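Local structure of bacteriocin (Pseudomonas syringae pv. tomato, 4FZL) at residues N4-V9 against E78-Y83; L11-L16 against Q27-R32; D33-Q38 against E210-L215; V41-F46 against H99-G104. The protein degrades the peptidoglycan precursor lipid II as a colicin M-like bacteriocin and carries a bound calcium ion. All coordinates share one frame; numbering follows the deposited sequence.

Contact 1: N4-V9 against E78-Y83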
loop_
_atom_site.group_PDB
_atom_site.type_symbol
_atom_site.label_atom_id
_atom_site.label_comp_id
_atom_site.label_asym_id
_atom_site.label_seq_id
_atom_site.Cartn_x
_atom_site.Cartn_y
_atom_site.Cartn_z
ATOM N N ASN A 4 -5.035 -17.261 25.608
ATOM C CA ASN A 4 -4.035 -16.364 26.071
ATOM C C ASN A 4 -4.474 -14.872 26.008
ATOM O O ASN A 4 -5.432 -14.478 25.304
ATOM C CB ASN A 4 -2.708 -16.628 25.311
ATOM C CG ASN A 4 -2.715 -16.057 23.969
ATOM O OD1 ASN A 4 -2.701 -14.854 23.846
ATOM N ND2 ASN A 4 -2.624 -16.890 22.963
ATOM N N PRO A 5 -3.747 -14.048 26.767
ATOM C CA PRO A 5 -4.093 -12.665 26.990
ATOM C C PRO A 5 -3.718 -11.787 25.846
ATOM O O PRO A 5 -4.346 -10.720 25.788
ATOM C CB PRO A 5 -3.295 -12.288 28.261
ATOM C CG PRO A 5 -2.178 -13.277 28.284
ATOM C CD PRO A 5 -2.801 -14.530 27.774
ATOM N N VAL A 6 -2.764 -12.185 24.995
ATOM C CA VAL A 6 -2.446 -11.418 23.801
ATOM C C VAL A 6 -3.614 -11.441 22.850
ATOM O O VAL A 6 -4.041 -10.339 22.359
ATOM C CB VAL A 6 -1.147 -11.891 23.104
ATOM C CG1 VAL A 6 -0.810 -11.137 21.791
ATOM C CG2 VAL A 6 0.059 -11.814 24.084
ATOM N N ALA A 7 -4.183 -12.625 22.604
ATOM C CA ALA A 7 -5.354 -12.702 21.730
ATOM C C ALA A 7 -6.552 -11.917 22.332
ATOM O O ALA A 7 -7.362 -11.284 21.594
ATOM C CB ALA A 7 -5.765 -14.160 21.460
ATOM N N THR A 8 -6.754 -12.010 23.665
ATOM C CA THR A 8 -7.791 -11.264 24.324
ATOM C C THR A 8 -7.758 -9.757 24.051
ATOM O O THR A 8 -8.791 -9.145 23.678
ATOM C CB THR A 8 -7.797 -11.584 25.823
ATOM O OG1 THR A 8 -8.025 -12.983 25.998
ATOM C CG2 THR A 8 -8.903 -10.793 26.572
ATOM N N VAL A 9 -6.571 -9.190 24.160
ATOM C CA VAL A 9 -6.339 -7.781 23.891
ATOM C C VAL A 9 -6.570 -7.490 22.394
ATOM O O VAL A 9 -7.264 -6.531 22.034
ATOM C CB VAL A 9 -4.941 -7.345 24.348
ATOM C CG1 VAL A 9 -4.438 -5.990 23.668
ATOM C CG2 VAL A 9 -4.930 -7.327 25.898
ATOM N N GLU A 78 6.279 -13.352 21.049
ATOM C CA GLU A 78 6.082 -12.595 19.783
ATOM C C GLU A 78 5.933 -13.431 18.508
ATOM O O GLU A 78 5.474 -12.912 17.487
ATOM C CB GLU A 78 7.172 -11.529 19.558
ATOM C CG GLU A 78 8.528 -12.162 19.387
ATOM C CD GLU A 78 9.680 -11.147 19.545
ATOM O OE1 GLU A 78 10.304 -11.035 20.635
ATOM O OE2 GLU A 78 9.909 -10.425 18.580
ATOM N N ASN A 79 6.292 -14.722 18.588
ATOM C CA ASN A 79 6.181 -15.670 17.491
ATOM C C ASN A 79 4.900 -16.494 17.469
ATOM O O ASN A 79 4.791 -17.399 16.658
ATOM C CB ASN A 79 7.430 -16.577 17.462
ATOM C CG ASN A 79 8.649 -15.789 17.261
ATOM O OD1 ASN A 79 9.661 -15.957 17.943
ATOM N ND2 ASN A 79 8.551 -14.852 16.367
ATOM N N ILE A 80 3.904 -16.099 18.258
ATOM C CA ILE A 80 2.623 -16.781 18.180
ATOM C C ILE A 80 1.848 -16.477 16.909
ATOM O O ILE A 80 0.866 -17.133 16.612
ATOM C CB ILE A 80 1.716 -16.526 19.408
ATOM C CG1 ILE A 80 1.410 -15.023 19.614
ATOM C CG2 ILE A 80 2.370 -17.137 20.656
ATOM C CD1 ILE A 80 0.670 -14.693 20.891
ATOM N N ILE A 81 2.324 -15.489 16.172
ATOM C CA ILE A 81 1.956 -15.294 14.808
ATOM C C ILE A 81 3.284 -15.050 14.099
ATOM O O ILE A 81 4.131 -14.243 14.558
ATOM C CB ILE A 81 0.985 -14.163 14.575
ATOM C CG1 ILE A 81 0.730 -13.922 13.073
ATOM C CG2 ILE A 81 1.497 -12.852 15.264
ATOM C CD1 ILE A 81 -0.446 -13.030 12.809
ATOM N N LYS A 82 3.497 -15.772 12.990
ATOM C CA LYS A 82 4.708 -15.653 12.142
ATOM C C LYS A 82 4.408 -14.883 10.882
ATOM O O LYS A 82 3.384 -15.036 10.318
ATOM C CB LYS A 82 5.295 -17.027 11.863
ATOM C CG LYS A 82 5.934 -17.613 13.136
ATOM C CD LYS A 82 6.382 -19.051 12.978
ATOM C CE LYS A 82 7.087 -19.516 14.250
ATOM N NZ LYS A 82 6.995 -20.991 14.472
ATOM N N TYR A 83 5.357 -14.050 10.479
ATOM C CA TYR A 83 5.265 -13.310 9.233
ATOM C C TYR A 83 5.602 -14.316 8.150
ATOM O O TYR A 83 6.747 -14.731 8.039
ATOM C CB TYR A 83 6.190 -12.099 9.271
ATOM C CG TYR A 83 5.909 -11.139 8.122
ATOM C CD1 TYR A 83 4.864 -10.235 8.226
ATOM C CD2 TYR A 83 6.622 -11.185 6.961
ATOM C CE1 TYR A 83 4.565 -9.353 7.203
ATOM C CE2 TYR A 83 6.341 -10.283 5.910
ATOM C CZ TYR A 83 5.302 -9.392 6.052
ATOM O OH TYR A 83 4.956 -8.552 5.000
#

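Contact 2: L11-L16 against Q27-R32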
loop_
_atom_site.group_PDB
_atom_site.type_symbol
_atom_site.label_atom_id
_atom_site.label_comp_id
_atom_site.label_asym_id
_atom_site.label_seq_id
_atom_site.Cartn_x
_atom_site.Cartn_y
_atom_site.Cartn_z
ATOM N N LEU A 11 -8.661 -8.942 20.363
ATOM C CA LEU A 11 -10.094 -8.924 20.101
ATOM C C LEU A 11 -10.721 -7.703 20.721
ATOM O O LEU A 11 -11.500 -7.081 20.062
ATOM C CB LEU A 11 -10.784 -10.178 20.612
ATOM C CG LEU A 11 -10.414 -11.386 19.720
ATOM C CD1 LEU A 11 -11.005 -12.685 20.311
ATOM C CD2 LEU A 11 -11.058 -11.190 18.326
ATOM N N LEU A 12 -10.325 -7.339 21.945
ATOM C CA LEU A 12 -10.815 -6.097 22.588
ATOM C C LEU A 12 -10.507 -4.822 21.769
ATOM O O LEU A 12 -11.346 -3.894 21.733
ATOM C CB LEU A 12 -10.227 -5.900 23.993
ATOM C CG LEU A 12 -10.885 -6.707 25.114
ATOM C CD1 LEU A 12 -10.075 -6.617 26.411
ATOM C CD2 LEU A 12 -12.315 -6.292 25.418
ATOM N N GLN A 13 -9.349 -4.809 21.100
ATOM C CA GLN A 13 -8.905 -3.652 20.345
ATOM C C GLN A 13 -9.411 -3.664 18.882
ATOM O O GLN A 13 -9.128 -2.755 18.117
ATOM C CB GLN A 13 -7.436 -3.662 20.297
ATOM C CG GLN A 13 -6.654 -3.555 21.602
ATOM C CD GLN A 13 -6.235 -2.150 21.916
ATOM O OE1 GLN A 13 -5.024 -1.788 21.789
ATOM N NE2 GLN A 13 -7.210 -1.323 22.229
ATOM N N GLY A 14 -10.201 -4.670 18.490
ATOM C CA GLY A 14 -10.678 -4.725 17.107
ATOM C C GLY A 14 -11.484 -3.515 16.630
ATOM O O GLY A 14 -11.272 -3.069 15.465
ATOM N N ASP A 15 -12.362 -2.969 17.474
ATOM C CA ASP A 15 -13.208 -1.827 17.084
ATOM C C ASP A 15 -12.320 -0.612 16.764
ATOM O O ASP A 15 -12.597 0.201 15.850
ATOM C CB ASP A 15 -14.205 -1.528 18.194
ATOM C CG ASP A 15 -15.468 -2.423 18.182
ATOM O OD1 ASP A 15 -15.705 -3.209 17.213
ATOM O OD2 ASP A 15 -16.183 -2.377 19.201
ATOM N N LEU A 16 -11.253 -0.446 17.529
ATOM C CA LEU A 16 -10.335 0.673 17.315
ATOM C C LEU A 16 -9.374 0.419 16.159
ATOM O O LEU A 16 -9.153 1.337 15.355
ATOM C CB LEU A 16 -9.513 0.914 18.600
ATOM C CG LEU A 16 -10.267 1.590 19.765
ATOM C CD1 LEU A 16 -9.429 1.581 21.037
ATOM C CD2 LEU A 16 -10.768 3.034 19.388
ATOM N N GLN A 27 -0.089 3.652 18.060
ATOM C CA GLN A 27 0.898 4.481 18.681
ATOM C C GLN A 27 0.817 4.358 20.211
ATOM O O GLN A 27 1.775 4.318 20.896
ATOM C CB GLN A 27 0.675 5.963 18.281
ATOM C CG GLN A 27 1.063 6.251 16.856
ATOM C CD GLN A 27 0.660 7.626 16.348
ATOM O OE1 GLN A 27 1.333 8.214 15.417
ATOM N NE2 GLN A 27 -0.402 8.083 16.802
ATOM N N ASP A 28 -0.378 4.340 20.753
ATOM C CA ASP A 28 -0.536 4.266 22.212
ATOM C C ASP A 28 -0.032 2.879 22.710
ATOM O O ASP A 28 0.591 2.791 23.737
ATOM C CB ASP A 28 -1.994 4.422 22.623
ATOM C CG ASP A 28 -2.539 5.864 22.514
ATOM O OD1 ASP A 28 -1.782 6.837 22.422
ATOM O OD2 ASP A 28 -3.776 6.049 22.581
ATOM N N GLN A 29 -0.333 1.806 21.956
ATOM C CA GLN A 29 0.069 0.499 22.359
ATOM C C GLN A 29 1.610 0.444 22.339
ATOM O O GLN A 29 2.241 -0.107 23.218
ATOM C CB GLN A 29 -0.549 -0.584 21.453
ATOM C CG GLN A 29 0.110 -1.943 21.606
ATOM C CD GLN A 29 -0.309 -2.526 22.936
ATOM O OE1 GLN A 29 -1.445 -3.004 23.072
ATOM N NE2 GLN A 29 0.619 -2.540 23.911
ATOM N N ALA A 30 2.202 0.947 21.274
ATOM C CA ALA A 30 3.651 0.888 21.133
ATOM C C ALA A 30 4.323 1.647 22.277
ATOM O O ALA A 30 5.311 1.202 22.826
ATOM C CB ALA A 30 4.129 1.380 19.752
ATOM N N ARG A 31 3.768 2.798 22.632
ATOM C CA ARG A 31 4.291 3.587 23.726
ATOM C C ARG A 31 4.214 2.798 25.032
ATOM O O ARG A 31 5.151 2.797 25.842
ATOM C CB ARG A 31 3.533 4.910 23.869
ATOM C CG ARG A 31 4.045 5.771 25.023
ATOM C CD ARG A 31 3.172 7.009 25.165
ATOM N NE ARG A 31 3.278 7.914 23.998
ATOM C CZ ARG A 31 4.217 8.848 23.792
ATOM N NH1 ARG A 31 5.223 9.037 24.643
ATOM N NH2 ARG A 31 4.170 9.585 22.679
ATOM N N ARG A 32 3.083 2.118 25.226
ATOM C CA ARG A 32 2.823 1.401 26.493
ATOM C C ARG A 32 3.826 0.245 26.757
ATOM O O ARG A 32 4.300 0.064 27.880
ATOM C CB ARG A 32 1.338 0.974 26.572
ATOM C CG ARG A 32 0.963 0.016 27.661
ATOM C CD ARG A 32 -0.544 0.121 27.916
ATOM N NE ARG A 32 -1.274 -0.119 26.692
ATOM C CZ ARG A 32 -1.917 0.770 25.929
ATOM N NH1 ARG A 32 -1.977 2.072 26.230
ATOM N NH2 ARG A 32 -2.521 0.318 24.827
HETATM O O HOH W 1 -3.823 1.147 22.447
HETATM O O HOH W 2 -2.801 -4.090 20.927
#

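Contact 3: D33-Q38 against E210-L215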
loop_
_atom_site.group_PDB
_atom_site.type_symbol
_atom_site.label_atom_id
_atom_site.label_comp_id
_atom_site.label_asym_id
_atom_site.label_seq_id
_atom_site.Cartn_x
_atom_site.Cartn_y
_atom_site.Cartn_z
ATOM N N ASP A 33 4.167 -0.508 25.709
ATOM C CA ASP A 33 5.032 -1.695 25.886
ATOM C C ASP A 33 6.362 -1.534 25.215
ATOM O O ASP A 33 7.132 -2.508 25.082
ATOM C CB ASP A 33 4.326 -2.997 25.459
ATOM C CG ASP A 33 4.196 -3.164 23.966
ATOM O OD1 ASP A 33 4.542 -2.230 23.201
ATOM O OD2 ASP A 33 3.773 -4.276 23.536
ATOM N N SER A 34 6.693 -0.306 24.823
ATOM C CA SER A 34 8.011 -0.058 24.140
ATOM C C SER A 34 8.261 -0.947 22.905
ATOM O O SER A 34 9.381 -1.477 22.703
ATOM C CB SER A 34 9.236 -0.083 25.089
ATOM O OG SER A 34 9.005 0.812 26.098
ATOM N N PHE A 35 7.254 -0.937 22.019
ATOM C CA PHE A 35 7.257 -1.798 20.828
ATOM C C PHE A 35 7.634 -3.206 21.228
ATOM O O PHE A 35 8.569 -3.791 20.725
ATOM C CB PHE A 35 8.153 -1.274 19.687
ATOM C CG PHE A 35 7.862 -1.936 18.391
ATOM C CD1 PHE A 35 6.609 -1.814 17.804
ATOM C CD2 PHE A 35 8.791 -2.706 17.767
ATOM C CE1 PHE A 35 6.304 -2.473 16.619
ATOM C CE2 PHE A 35 8.489 -3.341 16.600
ATOM C CZ PHE A 35 7.251 -3.223 16.011
ATOM N N GLY A 36 6.908 -3.691 22.213
ATOM C CA GLY A 36 7.055 -5.029 22.742
ATOM C C GLY A 36 6.186 -6.083 22.092
ATOM O O GLY A 36 5.791 -5.943 20.925
ATOM N N ILE A 37 5.920 -7.156 22.850
ATOM C CA ILE A 37 5.175 -8.320 22.293
ATOM C C ILE A 37 3.803 -7.942 21.755
ATOM O O ILE A 37 3.505 -8.296 20.618
ATOM C CB ILE A 37 5.047 -9.493 23.306
ATOM C CG1 ILE A 37 6.447 -10.039 23.595
ATOM C CG2 ILE A 37 4.064 -10.566 22.830
ATOM C CD1 ILE A 37 6.472 -10.983 24.818
ATOM N N GLN A 38 2.968 -7.283 22.567
ATOM C CA GLN A 38 1.664 -6.956 22.093
ATOM C C GLN A 38 1.688 -6.095 20.828
ATOM O O GLN A 38 0.906 -6.325 19.904
ATOM C CB GLN A 38 0.842 -6.277 23.154
ATOM C CG GLN A 38 0.471 -7.203 24.247
ATOM C CD GLN A 38 -0.980 -7.694 24.180
ATOM O OE1 GLN A 38 -1.606 -7.872 23.098
ATOM N NE2 GLN A 38 -1.526 -7.885 25.355
ATOM N N GLU A 210 6.723 10.869 16.697
ATOM C CA GLU A 210 8.023 10.926 17.357
ATOM C C GLU A 210 8.398 9.688 18.148
ATOM O O GLU A 210 9.449 9.083 17.972
ATOM C CB GLU A 210 8.115 12.197 18.250
ATOM C CG GLU A 210 9.348 12.279 19.114
ATOM C CD GLU A 210 9.214 11.509 20.437
ATOM O OE1 GLU A 210 8.108 11.524 21.070
ATOM O OE2 GLU A 210 10.232 10.906 20.867
ATOM N N ASN A 211 7.435 9.229 18.909
ATOM C CA ASN A 211 7.709 8.118 19.826
ATOM C C ASN A 211 7.887 6.797 19.129
ATOM O O ASN A 211 8.887 6.072 19.337
ATOM C CB ASN A 211 6.612 8.034 20.865
ATOM C CG ASN A 211 6.835 6.916 21.875
ATOM O OD1 ASN A 211 7.700 7.033 22.750
ATOM N ND2 ASN A 211 6.063 5.834 21.755
ATOM N N LEU A 212 6.980 6.524 18.203
ATOM C CA LEU A 212 7.078 5.275 17.481
ATOM C C LEU A 212 8.313 5.243 16.600
ATOM O O LEU A 212 9.003 4.214 16.525
ATOM C CB LEU A 212 5.740 4.982 16.786
ATOM C CG LEU A 212 5.609 3.670 16.007
ATOM C CD1 LEU A 212 5.911 2.425 16.876
ATOM C CD2 LEU A 212 4.196 3.686 15.358
ATOM N N THR A 213 8.619 6.371 15.969
ATOM C CA THR A 213 9.833 6.407 15.112
ATOM C C THR A 213 11.050 6.117 15.993
ATOM O O THR A 213 11.933 5.303 15.635
ATOM C CB THR A 213 9.985 7.739 14.398
ATOM O OG1 THR A 213 8.780 7.999 13.657
ATOM C CG2 THR A 213 11.330 7.802 13.570
ATOM N N SER A 214 11.070 6.707 17.173
ATOM C CA SER A 214 12.171 6.460 18.087
ATOM C C SER A 214 12.325 4.944 18.458
ATOM O O SER A 214 13.412 4.363 18.492
ATOM C CB SER A 214 12.028 7.310 19.361
ATOM O OG SER A 214 13.066 6.988 20.274
ATOM N N LEU A 215 11.197 4.346 18.766
ATOM C CA LEU A 215 11.141 2.922 19.179
ATOM C C LEU A 215 11.589 2.001 18.033
ATOM O O LEU A 215 12.281 1.018 18.206
ATOM C CB LEU A 215 9.715 2.556 19.607
ATOM C CG LEU A 215 9.248 3.106 20.972
ATOM C CD1 LEU A 215 7.775 2.836 21.166
ATOM C CD2 LEU A 215 10.188 2.532 22.103
#

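Contact 4: V41-F46 against H99-G104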
loop_
_atom_site.group_PDB
_atom_site.type_symbol
_atom_site.label_atom_id
_atom_site.label_comp_id
_atom_site.label_asym_id
_atom_site.label_seq_id
_atom_site.Cartn_x
_atom_site.Cartn_y
_atom_site.Cartn_z
ATOM N N VAL A 41 2.924 -8.315 17.877
ATOM C CA VAL A 41 1.856 -9.271 17.477
ATOM C C VAL A 41 0.673 -8.501 16.758
ATOM O O VAL A 41 0.161 -8.975 15.722
ATOM C CB VAL A 41 1.299 -10.096 18.663
ATOM C CG1 VAL A 41 0.048 -10.927 18.265
ATOM C CG2 VAL A 41 2.408 -10.999 19.185
ATOM N N ALA A 42 0.295 -7.316 17.264
ATOM C CA ALA A 42 -0.666 -6.465 16.563
ATOM C C ALA A 42 -0.199 -6.163 15.133
ATOM O O ALA A 42 -0.935 -6.348 14.170
ATOM C CB ALA A 42 -1.033 -5.183 17.366
ATOM N N LEU A 43 1.069 -5.747 14.976
ATOM C CA LEU A 43 1.546 -5.329 13.679
ATOM C C LEU A 43 1.513 -6.505 12.686
ATOM O O LEU A 43 1.092 -6.373 11.531
ATOM C CB LEU A 43 2.957 -4.751 13.826
ATOM C CG LEU A 43 3.551 -4.231 12.521
ATOM C CD1 LEU A 43 2.700 -3.170 11.829
ATOM C CD2 LEU A 43 4.940 -3.641 12.793
ATOM N N LYS A 44 1.965 -7.685 13.148
ATOM C CA LYS A 44 1.869 -8.856 12.331
ATOM C C LYS A 44 0.443 -9.309 11.967
ATOM O O LYS A 44 0.189 -9.808 10.874
ATOM C CB LYS A 44 2.732 -9.996 12.922
ATOM C CG LYS A 44 4.236 -9.815 12.821
ATOM C CD LYS A 44 5.112 -11.003 13.236
ATOM C CE LYS A 44 5.261 -11.062 14.697
ATOM N NZ LYS A 44 6.143 -12.249 15.035
ATOM N N THR A 45 -0.478 -9.081 12.899
ATOM C CA THR A 45 -1.877 -9.373 12.648
ATOM C C THR A 45 -2.400 -8.403 11.570
ATOM O O THR A 45 -3.194 -8.824 10.712
ATOM C CB THR A 45 -2.707 -9.301 13.948
ATOM O OG1 THR A 45 -2.171 -10.245 14.874
ATOM C CG2 THR A 45 -4.280 -9.492 13.716
ATOM N N PHE A 46 -2.026 -7.097 11.685
ATOM C CA PHE A 46 -2.452 -6.161 10.648
ATOM C C PHE A 46 -1.975 -6.657 9.267
ATOM O O PHE A 46 -2.712 -6.529 8.265
ATOM C CB PHE A 46 -1.922 -4.745 10.862
ATOM C CG PHE A 46 -2.272 -4.080 12.159
ATOM C CD1 PHE A 46 -3.372 -4.444 12.938
ATOM C CD2 PHE A 46 -1.467 -3.077 12.620
ATOM C CE1 PHE A 46 -3.598 -3.847 14.130
ATOM C CE2 PHE A 46 -1.743 -2.402 13.807
ATOM C CZ PHE A 46 -2.822 -2.819 14.568
ATOM N N HIS A 99 0.982 -3.065 6.727
ATOM C CA HIS A 99 1.517 -4.277 6.087
ATOM C C HIS A 99 2.891 -3.964 5.481
ATOM O O HIS A 99 3.829 -4.733 5.653
ATOM C CB HIS A 99 0.458 -4.790 5.015
ATOM C CG HIS A 99 0.793 -6.109 4.409
ATOM N ND1 HIS A 99 -0.061 -6.753 3.586
ATOM C CD2 HIS A 99 1.854 -6.969 4.615
ATOM C CE1 HIS A 99 0.433 -7.943 3.228
ATOM N NE2 HIS A 99 1.597 -8.106 3.862
ATOM N N ALA A 100 3.016 -2.841 4.792
ATOM C CA ALA A 100 4.291 -2.420 4.222
ATOM C C ALA A 100 5.303 -2.182 5.343
ATOM O O ALA A 100 6.542 -2.445 5.164
ATOM C CB ALA A 100 4.113 -1.211 3.314
ATOM N N LEU A 101 4.842 -1.563 6.430
ATOM C CA LEU A 101 5.745 -1.305 7.565
ATOM C C LEU A 101 6.300 -2.655 8.152
ATOM O O LEU A 101 7.500 -2.880 8.380
ATOM C CB LEU A 101 5.025 -0.515 8.677
ATOM C CG LEU A 101 5.785 -0.296 9.984
ATOM C CD1 LEU A 101 6.864 0.701 9.629
ATOM C CD2 LEU A 101 4.775 0.315 10.946
ATOM N N ALA A 102 5.343 -3.540 8.412
ATOM C CA ALA A 102 5.654 -4.915 8.852
ATOM C C ALA A 102 6.684 -5.599 7.907
ATOM O O ALA A 102 7.619 -6.245 8.382
ATOM C CB ALA A 102 4.376 -5.774 8.994
ATOM N N HIS A 103 6.511 -5.431 6.599
ATOM C CA HIS A 103 7.300 -6.117 5.651
ATOM C C HIS A 103 8.742 -5.618 5.756
ATOM O O HIS A 103 9.670 -6.366 5.557
ATOM C CB HIS A 103 6.764 -5.917 4.234
ATOM C CG HIS A 103 7.339 -6.882 3.271
ATOM N ND1 HIS A 103 6.879 -8.160 3.166
ATOM C CD2 HIS A 103 8.407 -6.759 2.361
ATOM C CE1 HIS A 103 7.636 -8.792 2.263
ATOM N NE2 HIS A 103 8.529 -7.913 1.747
ATOM N N GLY A 104 8.953 -4.332 6.050
ATOM C CA GLY A 104 10.356 -3.816 6.132
ATOM C C GLY A 104 11.116 -4.410 7.346
ATOM O O GLY A 104 12.337 -4.466 7.369
#

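Contact 1: N4-V9 against E78-Y83
Ile80 supplies most of the buried surface here, pushing the end of its side chain toward the first turn of helix 5-12, where Val6 and Asn4 receive it. The touching atom is CD1. It lies 4.0 Å from CG1 of Val6 and at the same distance from Val6 CB, so the methyl rests against the flank of the valine rather than against a single branch. Ile80 CG1 sits between its own backbone N and carbonyl carbon (chi1 59°), and the chain then runs extended through chi2, which carries CD1 across to the helix. The two side chains meet at a slant, as van der Waals packing at ordinary distance. On the other side of the joint, Val6 CG1 is anti to the backbone N (chi1 177°) and faces the loop.

Asn4 adds a looser contact, with ND2 4.5 Å from Ile80 CD1. Its main work is within its own segment: as the N-cap of helix 5-12 it accepts from Ala7 N through OD1, 3.0 Å away and nearly straight, with the donor tilted from the carbonyl plane. The other end of the amide is tied down as well, since ND2 donates to Ser73 O. The amide is thereby gripped at both of its polar atoms, and the methyl of Ile80 packs beside a group that is already fixed.

The loop 78-83 also meets two further helices: Ile80 leans on Ile70 of helix 59-70, and Lys44 of helix 37-54 binds the carbonyl oxygens of Glu78 and Ile81 through NZ. Separately, helix 5-12 packs on helix 37-54 where Val6 touches Val41.

Contact 2: L11-L16 against Q27-R32
Gln13 and Gln29 approach each other through their amide oxygens, OE1 to OE1 at 4.0 Å, with the two amide planes almost perpendicular. This is the more enclosed part of the contact: Gln29 is buried, and its side chain also packs on Gln38 and Ser39 of helix 37-54. A bend in the Gln13 chain at chi2 (-96°) turns the amide across toward helix 22-33.

The outer side is looser and belongs to Arg32, whose exposed guanidinium stays 4.5 Å from Gln13 OE1 at NH2. Water 1 fills the join, lying at the edge of the guanidinium and in its plane. It accepts from Arg32 NH2 at 2.8 Å and donates to Gln13 OE1 at 3.2 Å. One face of the same guanidinium is met by Asp28 O, which lies off toward the rim. Deeper in, water 2 lies 2.8 Å from Gln29 OE1, while its bond to Gln13 OE1 is weak.

Two carbonyl oxygens facing each other have no proton to share; water 2 may bridge them, though its protons are contested by more acceptors than they can serve. Direct contact is sparse, and the settled link is water 1, beside which Arg32 probably makes the environment of Gln13 OE1 more positive.

Contact 3: D33-Q38 against E210-L215
The Phe35 ring meets Leu212 obliquely, with CD1 of the leucine 4.4 Å from CD1 of the ring, while the Lys40 side chain touches Phe35 from helix 37-54. The second flat group, the Asp33 carboxylate, is engaged within its own segment: Gly36 N donates to OD1 from above the carboxylate plane, 3.0 Å away and nearly straight (166°). This Asx motif braces the turn that links helix 22-33 to helix 37-54, and Ser39 OG hydrogen-bonds to the same OD1.

Leu215 makes the largest part of the contact. Its CB lies 4.1 Å from Phe35 CB, and its two methyls lie along the backbone of the turn: CD1 is 3.9 Å from Phe35 N and CD2 is 3.9 Å from Ser34 CA. Phe35 has CG anti to its backbone N (chi1 -164°), which takes the ring away from helix 210-216 although its CB faces that helix. Ser34 and Phe35 both have positive phi, a curl consistent with leucine methyls lying against backbone atoms here.

Across the segments the chemistry is apolar: Leu212 CD1 against the ring, Leu215 against Phe35 CB and the backbone. Polar bonding stays on the turn's side, where Phe35 N probably bonds to Ala30 O, so helix 210-216 is met by van der Waals contact.

Contact 4: V41-F46 against H99-G104
Leu43 and Ala102 make the closest apolar contact between these two helices: CG of the leucine lies 3.9 Å from the alanine CB, and their CA atoms are 6.4 Å apart. The short side chain of Ala102 lets the helices approach this closely, and its CB also comes to 4.2 Å from Leu43 O. Leu43 CD1 reaches on to CD2 of Leu101 at 4.2 Å, the two leucine chains crossing at about a right angle. A chi1 of -178° swings Leu43 CG away from its own N and out toward helix 96-106.

The hydrogen bonds lie within the helices. Thr45 OG1 donates to Val41 O at 2.8 Å, from above the carbonyl plane, while Thr45 N reaches that oxygen from the opposite face. One carbonyl thus holds two donors, which ties the threonine hydroxyl to its own helix. Ala42 O, of the same helix, lies over the rim of one face of the Phe46 ring.

Helix 37-54 is packed on several sides. Val41 and Thr45 turn to Leu10 of helix 5-12 and Ile70 of helix 59-70, and Phe46 meets Tyr17 edge-to-face. On helix 96-106, Ala100 O accepts from Tyr224 OH at strand 224-227, linking the helices to the sheet.

Contacts 3 and 4 share helix 37-54, contact 3 through the turn leading into it; their centres are about 13 Å apart, and Phe35 CZ of the one lies 4.0 Å from Leu43 CD2 of the other. Contacts 2 and 3 have centres about 12 Å apart and are joined by a probable hydrogen bond from Phe35 N to Ala30 O, 3.0 Å. Contacts 1 and 4 are linked where Tyr83 OH lies 2.7 Å from His103 ND1. Contact 4 is the innermost, about 12 Å from the centre of the chain, against 21 to 24 Å for the others. All lie in the helical part, away from the calcium ion held by Leu165, Asn167 and Asp195.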